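PDB 6AVX: carboxylesterase SOBER1 from Arabidopsis thaliana, which hydrolyses carboxylic esters with a preference for short acyl chains, has phospholipase A2 activity and dampens the hypersensitive response to the bacterial effector AvrBsT. Local coordinates for residues H12-S17 / V48-G53; T26-S31 / S206-R211; S117-P122 / V135-S140. The protein carries 1 engineered substitution. All blocks are in the same frame, centred on the assembly; numbering follows the deposited sequence.

Interaction 1: residues H12-S17 / V48-G53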
loop_
_atom_site.group_PDB
_atom_site.type_symbol
_atom_site.label_atom_id
_atom_site.label_comp_id
_atom_site.label_asym_id
_atom_site.label_seq_id
_atom_site.Cartn_x
_atom_site.Cartn_y
_atom_site.Cartn_z
ATOM N N HIS A 12 2.756 1.262 -7.577
ATOM C CA HIS A 12 4.138 1.706 -7.649
ATOM C C HIS A 12 4.368 2.961 -6.801
ATOM O O HIS A 12 3.442 3.631 -6.347
ATOM C CB HIS A 12 4.521 1.968 -9.113
ATOM C CG HIS A 12 3.796 3.122 -9.743
ATOM N ND1 HIS A 12 4.107 4.437 -9.465
ATOM C CD2 HIS A 12 2.776 3.160 -10.631
ATOM C CE1 HIS A 12 3.299 5.231 -10.161
ATOM N NE2 HIS A 12 2.488 4.483 -10.880
ATOM N N GLY A 13 5.649 3.298 -6.627
ATOM C CA GLY A 13 6.061 4.482 -5.898
ATOM C C GLY A 13 6.200 5.723 -6.769
ATOM O O GLY A 13 5.983 5.716 -7.983
ATOM N N LEU A 14 6.576 6.816 -6.118
ATOM C CA LEU A 14 6.604 8.115 -6.768
ATOM C C LEU A 14 7.536 8.111 -7.971
ATOM O O LEU A 14 8.711 7.741 -7.863
ATOM C CB LEU A 14 7.101 9.141 -5.756
ATOM C CG LEU A 14 7.296 10.568 -6.253
ATOM C CD1 LEU A 14 5.959 11.123 -6.686
ATOM C CD2 LEU A 14 7.958 11.416 -5.159
ATOM N N GLY A 15 7.021 8.555 -9.113
ATOM C CA GLY A 15 7.771 8.681 -10.344
ATOM C C GLY A 15 7.810 7.434 -11.195
ATOM O O GLY A 15 8.195 7.510 -12.369
ATOM N N ASP A 16 7.444 6.292 -10.638
ATOM C CA ASP A 16 7.607 4.997 -11.291
ATOM C C ASP A 16 6.365 4.718 -12.141
ATOM O O ASP A 16 5.524 5.593 -12.338
ATOM C CB ASP A 16 7.865 3.960 -10.195
ATOM C CG ASP A 16 8.640 2.742 -10.651
ATOM O OD1 ASP A 16 8.946 2.581 -11.841
ATOM O OD2 ASP A 16 8.923 1.910 -9.772
ATOM N N SER A 17 6.209 3.485 -12.635
ATOM C CA SER A 17 5.059 3.126 -13.462
ATOM C C SER A 17 4.683 1.676 -13.196
ATOM O O SER A 17 5.450 0.904 -12.605
ATOM C CB SER A 17 5.352 3.312 -14.946
ATOM O OG SER A 17 6.259 2.324 -15.395
ATOM N N VAL A 48 4.504 17.568 -8.405
ATOM C CA VAL A 48 4.881 17.029 -7.101
ATOM C C VAL A 48 5.641 18.095 -6.317
ATOM O O VAL A 48 6.724 18.537 -6.732
ATOM C CB VAL A 48 5.699 15.737 -7.224
ATOM C CG1 VAL A 48 6.086 15.217 -5.855
ATOM C CG2 VAL A 48 4.910 14.696 -7.992
ATOM N N THR A 49 5.083 18.479 -5.171
ATOM C CA THR A 49 5.620 19.592 -4.398
ATOM C C THR A 49 7.046 19.332 -3.914
ATOM O O THR A 49 7.895 20.229 -3.960
ATOM C CB THR A 49 4.661 19.892 -3.250
ATOM O OG1 THR A 49 3.413 20.356 -3.785
ATOM C CG2 THR A 49 5.220 20.932 -2.309
ATOM N N CYS A 50 7.352 18.117 -3.463
ATOM C CA CYS A 50 8.702 17.866 -2.965
ATOM C C CYS A 50 9.732 17.947 -4.082
ATOM O O CYS A 50 10.931 18.073 -3.796
ATOM C CB CYS A 50 8.779 16.525 -2.231
ATOM S SG CYS A 50 8.519 15.069 -3.249
ATOM N N ASN A 51 9.299 17.879 -5.341
ATOM C CA ASN A 51 10.166 18.025 -6.500
ATOM C C ASN A 51 9.945 19.371 -7.179
ATOM O O ASN A 51 10.087 19.505 -8.399
ATOM C CB ASN A 51 9.976 16.852 -7.458
ATOM C CG ASN A 51 10.562 15.578 -6.903
ATOM O OD1 ASN A 51 11.659 15.594 -6.344
ATOM N ND2 ASN A 51 9.827 14.476 -7.002
ATOM N N ASN A 52 9.572 20.369 -6.382
ATOM C CA ASN A 52 9.438 21.752 -6.837
ATOM C C ASN A 52 8.424 21.889 -7.958
ATOM O O ASN A 52 8.567 22.732 -8.847
ATOM C CB ASN A 52 10.792 22.356 -7.194
ATOM C CG ASN A 52 11.711 22.394 -5.994
ATOM O OD1 ASN A 52 11.255 22.617 -4.870
ATOM N ND2 ASN A 52 12.982 22.139 -6.208
ATOM N N GLY A 53 7.366 21.088 -7.898
ATOM C CA GLY A 53 6.309 21.177 -8.869
ATOM C C GLY A 53 6.574 20.449 -10.158
ATOM O O GLY A 53 5.730 20.510 -11.059
#
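Leu14 meets Val48, Cys50 and Asn51 where the loop after strand 7-11 of the alpha/beta-hydrolase fold faces the turn of the antiparallel hairpin 45-57. No hydrogen bond crosses the contact, which is mostly apolar. Leu14 and Val48 reach tip to tip, with Leu14 CD1 3.9 Å from Val48 CG2 and slightly farther from Val48 CG1. The other methyl, Leu14 CD2, lies 4.2 Å from Cys50 SG. It also packs at 4.0 Å against Asn51 ND2, a van der Waals contact with an amide nitrogen. Leu14 CG is anti to the backbone N (chi1 176°), and from this branch point the two methyls divide between Val48 and the Cys50-Asn51 pair. The side chain of Leu14 is about 6 Å from that of Ser108, probably the catalytic serine of the charge relay system, as in related hydrolases.

Hydrogen bonds shape each loop from within. Val48 O takes the backbone N-H of both Asn51 and Gly53, from opposite faces of its plane. Residues Gly13 to Asp16 form a type II beta turn, closed by Asp16 N to Gly13 O. From the other face of that carbonyl plane, His12 ND1 gives Gly13 O a nearly straight bond of 2.7 Å, with the acceptor close to the plane of the imidazole.

Interaction 2: residues T26-S31 / S206-R211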
loop_
_atom_site.group_PDB
_atom_site.type_symbol
_atom_site.label_atom_id
_atom_site.label_comp_id
_atom_site.label_asym_id
_atom_site.label_seq_id
_atom_site.Cartn_x
_atom_site.Cartn_y
_atom_site.Cartn_z
ATOM N N THR A 26 6.980 -12.136 -10.880
ATOM C CA THR A 26 7.816 -13.299 -11.157
ATOM C C THR A 26 8.583 -13.768 -9.937
ATOM O O THR A 26 9.160 -14.854 -9.979
ATOM C CB THR A 26 8.794 -13.047 -12.319
ATOM O OG1 THR A 26 9.836 -12.145 -11.923
ATOM C CG2 THR A 26 8.068 -12.498 -13.514
ATOM N N GLN A 27 8.625 -12.984 -8.858
ATOM C CA GLN A 27 9.203 -13.452 -7.605
ATOM C C GLN A 27 8.213 -14.253 -6.773
ATOM O O GLN A 27 8.607 -14.851 -5.765
ATOM C CB GLN A 27 9.717 -12.256 -6.799
ATOM C CG GLN A 27 10.877 -11.548 -7.468
ATOM C CD GLN A 27 12.046 -12.478 -7.681
ATOM O OE1 GLN A 27 12.407 -13.242 -6.786
ATOM N NE2 GLN A 27 12.628 -12.437 -8.870
ATOM N N PHE A 28 6.945 -14.277 -7.168
ATOM C CA PHE A 28 5.910 -15.045 -6.485
ATOM C C PHE A 28 5.759 -16.328 -7.293
ATOM O O PHE A 28 4.919 -16.445 -8.189
ATOM C CB PHE A 28 4.604 -14.250 -6.428
ATOM C CG PHE A 28 4.662 -13.049 -5.519
ATOM C CD1 PHE A 28 5.459 -11.953 -5.821
ATOM C CD2 PHE A 28 3.902 -13.007 -4.361
ATOM C CE1 PHE A 28 5.515 -10.845 -4.977
ATOM C CE2 PHE A 28 3.954 -11.903 -3.515
ATOM C CZ PHE A 28 4.761 -10.828 -3.826
ATOM N N LYS A 29 6.628 -17.291 -6.987
ATOM C CA LYS A 29 6.820 -18.489 -7.800
ATOM C C LYS A 29 6.042 -19.699 -7.302
ATOM O O LYS A 29 6.141 -20.771 -7.910
ATOM C CB LYS A 29 8.312 -18.834 -7.866
ATOM C CG LYS A 29 9.134 -17.775 -8.539
ATOM C CD LYS A 29 10.574 -18.222 -8.664
ATOM C CE LYS A 29 11.464 -17.151 -9.266
ATOM N NZ LYS A 29 11.140 -16.874 -10.683
ATOM N N SER A 30 5.265 -19.565 -6.239
ATOM C CA SER A 30 4.583 -20.717 -5.668
ATOM C C SER A 30 3.460 -21.219 -6.567
ATOM O O SER A 30 2.858 -20.472 -7.339
ATOM C CB SER A 30 3.995 -20.369 -4.307
ATOM O OG SER A 30 2.984 -19.387 -4.428
ATOM N N SER A 31 3.151 -22.508 -6.430
ATOM C CA SER A 31 1.956 -23.048 -7.071
ATOM C C SER A 31 0.707 -22.299 -6.629
ATOM O O SER A 31 -0.185 -22.026 -7.438
ATOM C CB SER A 31 1.813 -24.533 -6.758
ATOM O OG SER A 31 2.901 -25.268 -7.273
ATOM N N SER A 206 4.192 -15.607 1.349
ATOM C CA SER A 206 3.791 -16.553 2.388
ATOM C C SER A 206 2.579 -16.046 3.160
ATOM O O SER A 206 1.704 -16.833 3.540
ATOM C CB SER A 206 4.957 -16.810 3.336
ATOM O OG SER A 206 6.012 -17.470 2.667
ATOM N N TRP A 207 2.535 -14.739 3.439
ATOM C CA TRP A 207 1.393 -14.135 4.127
ATOM C C TRP A 207 0.125 -14.225 3.285
ATOM O O TRP A 207 -0.937 -14.573 3.803
ATOM C CB TRP A 207 1.765 -12.696 4.473
ATOM C CG TRP A 207 0.673 -11.770 4.923
ATOM C CD1 TRP A 207 0.165 -11.623 6.181
ATOM C CD2 TRP A 207 0.013 -10.796 4.105
ATOM N NE1 TRP A 207 -0.782 -10.613 6.184
ATOM C CE2 TRP A 207 -0.891 -10.095 4.923
ATOM C CE3 TRP A 207 0.112 -10.448 2.764
ATOM C CZ2 TRP A 207 -1.699 -9.064 4.430
ATOM C CZ3 TRP A 207 -0.690 -9.430 2.279
ATOM C CH2 TRP A 207 -1.574 -8.751 3.111
ATOM N N ILE A 208 0.213 -13.954 1.983
ATOM C CA ILE A 208 -0.950 -14.138 1.118
ATOM C C ILE A 208 -1.418 -15.586 1.156
ATOM O O ILE A 208 -2.617 -15.865 1.275
ATOM C CB ILE A 208 -0.646 -13.674 -0.318
ATOM C CG1 ILE A 208 -0.417 -12.165 -0.337
ATOM C CG2 ILE A 208 -1.802 -14.027 -1.233
ATOM C CD1 ILE A 208 0.025 -11.615 -1.694
ATOM N N LYS A 209 -0.479 -16.529 1.045
ATOM C CA LYS A 209 -0.834 -17.946 1.093
ATOM C C LYS A 209 -1.547 -18.295 2.387
ATOM O O LYS A 209 -2.529 -19.045 2.379
ATOM C CB LYS A 209 0.414 -18.804 0.939
ATOM C CG LYS A 209 0.951 -18.783 -0.486
ATOM C CD LYS A 209 2.300 -19.450 -0.614
ATOM C CE LYS A 209 2.281 -20.855 -0.071
ATOM N NZ LYS A 209 3.554 -21.564 -0.407
ATOM N N ARG A 210 -1.053 -17.794 3.509
ATOM C CA ARG A 210 -1.684 -18.072 4.796
ATOM C C ARG A 210 -3.076 -17.473 4.859
ATOM O O ARG A 210 -4.015 -18.099 5.370
ATOM C CB ARG A 210 -0.825 -17.510 5.920
ATOM C CG ARG A 210 -1.316 -17.808 7.325
ATOM C CD ARG A 210 -0.362 -17.228 8.370
ATOM N NE ARG A 210 1.013 -17.239 7.872
ATOM C CZ ARG A 210 1.741 -16.162 7.581
ATOM N NH1 ARG A 210 1.265 -14.938 7.770
ATOM N NH2 ARG A 210 2.969 -16.313 7.109
ATOM N N ARG A 211 -3.241 -16.259 4.342
ATOM C CA ARG A 211 -4.567 -15.651 4.317
ATOM C C ARG A 211 -5.528 -16.480 3.478
ATOM O O ARG A 211 -6.669 -16.728 3.891
ATOM C CB ARG A 211 -4.464 -14.229 3.771
ATOM C CG ARG A 211 -5.787 -13.516 3.564
ATOM C CD ARG A 211 -6.603 -13.364 4.840
ATOM N NE ARG A 211 -7.597 -12.316 4.674
ATOM C CZ ARG A 211 -8.781 -12.264 5.287
ATOM N NH1 ARG A 211 -9.137 -13.230 6.129
ATOM N NH2 ARG A 211 -9.623 -11.243 5.050
#
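The C-terminal helix 198-212 of the alpha/beta-hydrolase fold packs here against the loop between helix 18-21 and strand 37-39. Two side chains from each segment carry the contact. Phe28 and Ile208 make its apolar part, with Phe28 CE2 4.3 Å from Ile208 CD1. The methyl approaches the ring obliquely. Phe28 CG is anti to the carbonyl carbon (chi1 -69°), and from there the ring extends to the helix.

Ser30 and Lys209 form the second part. Ser30 OG lies 3.9 Å from Lys209 CD, and Ser30 CB is 4.1 Å from Lys209 NZ. The outer part of the lysine chain passes beside the serine, and no hydrogen bond joins the two. This chain bends at chi3 (54°), about the CG-CD bond, which swings CE and NZ away from the line of the inner carbons. The hydroxyl of Ser30 is bonded to Glu205 OE2, one turn before Lys209 on the same helix, and also to Leu33 N. It therefore links the loop to the helix beside the lysine.

Gln27 O accepts from Lys202 NZ, a further tie to helix 198-212. Phe28 meets Trp38 of strand 37-39 edge-to-face and also touches Leu201 and Leu33. Ile208 packs on Phe103 of strand 102-107, so the helix is seated on the central sheet as well as against the loop.

Interaction 3: residues S117-P122 / V135-S140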
loop_
_atom_site.group_PDB
_atom_site.type_symbol
_atom_site.label_atom_id
_atom_site.label_comp_id
_atom_site.label_asym_id
_atom_site.label_seq_id
_atom_site.Cartn_x
_atom_site.Cartn_y
_atom_site.Cartn_z
ATOM N N SER A 117 -6.444 3.031 0.836
ATOM C CA SER A 117 -7.464 2.389 0.019
ATOM C C SER A 117 -8.132 1.251 0.769
ATOM O O SER A 117 -9.354 1.076 0.682
ATOM C CB SER A 117 -6.854 1.883 -1.282
ATOM O OG SER A 117 -6.362 2.946 -2.091
ATOM N N VAL A 118 -7.350 0.432 1.460
ATOM C CA VAL A 118 -7.913 -0.684 2.206
ATOM C C VAL A 118 -8.786 -0.179 3.346
ATOM O O VAL A 118 -9.902 -0.681 3.562
ATOM C CB VAL A 118 -6.787 -1.601 2.702
ATOM C CG1 VAL A 118 -7.309 -2.579 3.736
ATOM C CG2 VAL A 118 -6.108 -2.299 1.522
ATOM N N LEU A 119 -8.301 0.813 4.085
ATOM C CA LEU A 119 -9.010 1.236 5.294
ATOM C C LEU A 119 -10.312 1.956 4.984
ATOM O O LEU A 119 -11.182 2.041 5.864
ATOM C CB LEU A 119 -8.120 2.146 6.149
ATOM C CG LEU A 119 -6.835 1.536 6.710
ATOM C CD1 LEU A 119 -5.968 2.595 7.390
ATOM C CD2 LEU A 119 -7.165 0.425 7.673
ATOM N N LEU A 120 -10.456 2.490 3.787
ATOM C CA LEU A 120 -11.678 3.177 3.397
ATOM C C LEU A 120 -12.598 2.316 2.542
ATOM O O LEU A 120 -13.675 2.779 2.164
ATOM C CB LEU A 120 -11.343 4.485 2.671
ATOM C CG LEU A 120 -10.799 5.564 3.610
ATOM C CD1 LEU A 120 -10.090 6.658 2.833
ATOM C CD2 LEU A 120 -11.934 6.173 4.471
ATOM N N TYR A 121 -12.207 1.090 2.210
ATOM C CA TYR A 121 -13.048 0.277 1.339
ATOM C C TYR A 121 -14.232 -0.293 2.135
ATOM O O TYR A 121 -14.066 -0.685 3.292
ATOM C CB TYR A 121 -12.234 -0.879 0.710
ATOM C CG TYR A 121 -12.944 -1.393 -0.514
ATOM C CD1 TYR A 121 -13.545 -2.650 -0.544
ATOM C CD2 TYR A 121 -13.076 -0.596 -1.633
ATOM C CE1 TYR A 121 -14.247 -3.077 -1.640
ATOM C CE2 TYR A 121 -13.787 -1.020 -2.746
ATOM C CZ TYR A 121 -14.369 -2.274 -2.735
ATOM O OH TYR A 121 -15.094 -2.706 -3.835
ATOM N N PRO A 122 -15.440 -0.350 1.548
ATOM C CA PRO A 122 -16.608 -0.778 2.341
ATOM C C PRO A 122 -16.624 -2.235 2.730
ATOM O O PRO A 122 -17.437 -2.609 3.586
ATOM C CB PRO A 122 -17.798 -0.440 1.438
ATOM C CG PRO A 122 -17.308 0.635 0.534
ATOM C CD PRO A 122 -15.849 0.319 0.302
ATOM N N VAL A 135 1.641 6.659 6.943
ATOM C CA VAL A 135 0.224 6.913 7.169
ATOM C C VAL A 135 -0.121 8.240 6.501
ATOM O O VAL A 135 0.395 9.280 6.931
ATOM C CB VAL A 135 -0.108 6.944 8.664
ATOM C CG1 VAL A 135 -1.600 7.180 8.865
ATOM C CG2 VAL A 135 0.296 5.628 9.315
ATOM N N PRO A 136 -0.958 8.260 5.453
ATOM C CA PRO A 136 -1.085 9.473 4.644
ATOM C C PRO A 136 -2.240 10.360 5.050
ATOM O O PRO A 136 -2.717 11.164 4.248
ATOM C CB PRO A 136 -1.296 8.911 3.237
ATOM C CG PRO A 136 -2.116 7.737 3.487
ATOM C CD PRO A 136 -1.605 7.122 4.772
ATOM N N PHE A 137 -2.671 10.242 6.292
ATOM C CA PHE A 137 -3.737 11.082 6.815
ATOM C C PHE A 137 -3.636 11.095 8.331
ATOM O O PHE A 137 -2.864 10.352 8.925
ATOM C CB PHE A 137 -5.130 10.681 6.273
ATOM C CG PHE A 137 -5.374 9.184 6.115
ATOM C CD1 PHE A 137 -4.898 8.265 7.034
ATOM C CD2 PHE A 137 -6.140 8.713 5.058
ATOM C CE1 PHE A 137 -5.163 6.899 6.875
ATOM C CE2 PHE A 137 -6.416 7.375 4.904
ATOM C CZ PHE A 137 -5.929 6.465 5.812
ATOM N N THR A 138 -4.403 11.993 8.956
ATOM C CA THR A 138 -4.438 12.107 10.405
ATOM C C THR A 138 -5.543 11.216 10.964
ATOM O O THR A 138 -6.334 10.613 10.228
ATOM C CB THR A 138 -4.710 13.543 10.862
ATOM O OG1 THR A 138 -6.084 13.853 10.617
ATOM C CG2 THR A 138 -3.807 14.564 10.156
ATOM N N SER A 139 -5.626 11.155 12.290
ATOM C CA SER A 139 -6.667 10.373 12.931
ATOM C C SER A 139 -8.071 10.924 12.677
ATOM O O SER A 139 -9.039 10.227 12.976
ATOM C CB SER A 139 -6.417 10.291 14.427
ATOM O OG SER A 139 -6.397 11.589 14.962
ATOM N N SER A 140 -8.215 12.122 12.112
ATOM C CA SER A 140 -9.545 12.644 11.783
ATOM C C SER A 140 -10.300 11.731 10.824
ATOM O O SER A 140 -11.538 11.742 10.825
ATOM C CB SER A 140 -9.456 14.047 11.177
ATOM O OG SER A 140 -8.809 14.027 9.930
#
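Phe137 reaches from the loop after strand 127-131 to Leu119 and Leu120, in the C-terminal part of helix 109-120. Helix 109-120 follows Ser108, probably the nucleophile on the elbow of the alpha/beta-hydrolase fold, but the contact lies away from the presumed active site. It is plain hydrophobic packing.

Phe137 CB points toward the helix. CG then stands between the backbone N and the carbonyl carbon (chi1 38°). One face of the ring has Pro136 CD 4.1 Å above its plane, offset toward the rim. The far end of the ring does the work across the contact. Phe137 CE2 is 4.3 Å from Leu120 CD1, which comes in obliquely. At the tip, Phe137 CZ is 4.2 Å from Leu119 CD1, and this methyl sits at the ring edge, near its plane. Both leucines have CG anti to the carbonyl carbon, and each brings its CD1 to the outer part of the ring. These distances describe loose van der Waals contact, and no hydrogen bond crosses between the segments.

Past Phe137 the loop is shaped by an ST turn, in which Thr138 OG1 accepts from Ser140 N at 3.1 Å.

Further residues enclose this packing. Phe145 touches both leucines, and Phe137 also rests on Ala116, one turn back in helix 109-120. Leu119 packs on Leu177 of helix 173-180, whereas Leu120 touches Leu79 of helix 75-94. The C-terminal part of helix 109-120 thus meets helices 75-94 and 173-180 and the loop before strand 154-159.

From the N terminus, the chain leaves strand 7-11 and enters segment 12-17. Interaction 1 joins it to 48-53, closing a loop of 30 residues that includes strand 37-39. Segment 26-31 lies in that loop but finds its partner in 206-211, near the C terminus, so interactions 1 and 2 cross. Interaction 3 closes a short loop around strand 127-131, lies wholly within the span of interaction 2, and follows interaction 1 in series. The contacts do not touch. Interaction 1 joins a loop to the hairpin, interaction 2 ties the loop before strand 37-39 to helix 198-212, and interaction 3 ties helix 109-120 to a later loop.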